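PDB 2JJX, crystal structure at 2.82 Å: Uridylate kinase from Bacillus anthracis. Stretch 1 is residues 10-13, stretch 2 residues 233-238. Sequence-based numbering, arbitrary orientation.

Stretch 1 (10-13) RPYK
Stretch 2, residues 233-238: RICLGE

R10 to Y12 is extended, without regular helix or strand: P11 is at phi/psi -88/126 and Y12 at -105/145. K13 turns to -91/-37. The segment packs against the end of a helix that includes R233, I234 and C235. The nearest CA atoms are those of R10 and G237, 4.3 Å apart.

The helix ends in a Schellman motif. E238 N bonds to R233 O at 2.9 Å, and G237 N to I234 O at 3.2 Å. G237 has phi/psi 100/-9, where a CB would jam against the carbonyl O of L236; glycine fits.

No direct hydrogen bond joins the stretches. P11 CA makes a CA-H...O contact with C235 O at 3.6 Å, nearly straight at 166°. Proline has no NH to offer here. R10 O also lies 3.6 Å from C235 O, without a bond.

One water bridges the backbones. It donates to I234 O (2.6 Å) and E238 O (3.1 Å), and accepts a weak bond from R10 N (3.2 Å).

Side chains contribute little, and the contact buries 197 Å² in total. Y12 (chi1 -48°, chi2 -70°) brings CE2 obliquely to 4.4 Å from I234 O. Buried I234 (m, t) and C235 (m) point CB sideways. The CB atoms of R10 (chi1 m), L236 (m, t) and E238 (m, t) point away.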

# COMPACT_ATOMS: atom_id res chain seq x y z
N ARG A 10 12.73 8.12 -40.23
CA ARG A 10 12.16 9.47 -40.08
C ARG A 10 12.63 10.13 -38.78
O ARG A 10 13.32 9.50 -37.96
CB ARG A 10 10.63 9.44 -40.16
CG ARG A 10 10.05 8.58 -41.29
CD ARG A 10 9.76 9.41 -42.55
NE ARG A 10 9.46 10.80 -42.21
CZ ARG A 10 9.33 11.80 -43.09
NH1 ARG A 10 9.47 11.57 -44.39
NH2 ARG A 10 9.06 13.03 -42.66
N PRO A 11 12.32 11.43 -38.60
CA PRO A 11 12.76 12.05 -37.35
C PRO A 11 11.67 11.84 -36.29
O PRO A 11 10.48 12.10 -36.53
CB PRO A 11 12.87 13.53 -37.72
CG PRO A 11 11.79 13.72 -38.74
CD PRO A 11 11.59 12.39 -39.45
N TYR A 12 12.05 11.28 -35.15
CA TYR A 12 11.07 11.01 -34.11
C TYR A 12 11.22 12.02 -32.98
O TYR A 12 12.32 12.41 -32.62
CB TYR A 12 11.28 9.60 -33.57
CG TYR A 12 11.41 8.56 -34.65
CD1 TYR A 12 10.30 8.21 -35.42
CD2 TYR A 12 12.56 7.79 -34.77
CE1 TYR A 12 10.36 7.17 -36.36
CE2 TYR A 12 12.63 6.73 -35.70
CZ TYR A 12 11.53 6.44 -36.49
OH TYR A 12 11.57 5.43 -37.43
N LYS A 13 10.10 12.38 -32.37
CA LYS A 13 10.13 13.27 -31.23
C LYS A 13 10.23 12.48 -29.92
O LYS A 13 10.86 12.96 -28.97
CB LYS A 13 8.89 14.17 -31.18
CG LYS A 13 8.51 14.82 -32.49
CD LYS A 13 7.71 16.09 -32.24
CE LYS A 13 8.55 17.33 -32.53
NZ LYS A 13 7.66 18.50 -32.78
N ARG A 233 22.02 8.31 -35.78
CA ARG A 233 21.79 8.18 -37.22
C ARG A 233 20.37 7.73 -37.49
O ARG A 233 19.65 8.35 -38.27
CB ARG A 233 22.78 7.19 -37.84
CG ARG A 233 24.23 7.63 -37.61
CD ARG A 233 25.19 7.22 -38.72
NE ARG A 233 26.21 6.31 -38.22
CZ ARG A 233 26.52 5.15 -38.78
NH1 ARG A 233 25.88 4.75 -39.89
NH2 ARG A 233 27.46 4.38 -38.25
N ILE A 234 19.94 6.72 -36.76
CA ILE A 234 18.58 6.23 -36.89
C ILE A 234 17.56 7.33 -36.63
O ILE A 234 16.62 7.53 -37.41
CB ILE A 234 18.33 4.98 -36.04
CG1 ILE A 234 19.23 3.83 -36.53
CG2 ILE A 234 16.87 4.60 -36.08
CD1 ILE A 234 19.30 2.65 -35.59
N CYS A 235 17.78 8.08 -35.55
CA CYS A 235 16.86 9.14 -35.15
C CYS A 235 16.95 10.33 -36.08
O CYS A 235 15.99 11.09 -36.22
CB CYS A 235 17.17 9.62 -33.74
SG CYS A 235 16.58 8.54 -32.47
N LEU A 236 18.12 10.48 -36.71
CA LEU A 236 18.35 11.54 -37.70
C LEU A 236 17.73 11.24 -39.07
O LEU A 236 17.89 12.02 -39.99
CB LEU A 236 19.85 11.78 -37.89
CG LEU A 236 20.34 12.70 -36.78
CD1 LEU A 236 21.81 13.03 -36.90
CD2 LEU A 236 19.47 13.95 -36.70
N GLY A 237 17.08 10.09 -39.22
CA GLY A 237 16.45 9.70 -40.47
C GLY A 237 17.26 8.71 -41.29
O GLY A 237 16.77 8.19 -42.28
N GLU A 238 18.51 8.44 -40.91
CA GLU A 238 19.32 7.51 -41.68
C GLU A 238 18.77 6.09 -41.71
O GLU A 238 17.93 5.70 -40.91
CB GLU A 238 20.78 7.51 -41.22
CG GLU A 238 21.45 8.87 -41.28
CD GLU A 238 22.96 8.78 -41.24
OE1 GLU A 238 23.50 7.75 -41.72
OE2 GLU A 238 23.61 9.74 -40.76
O HOH W 1 15.30 6.37 -39.36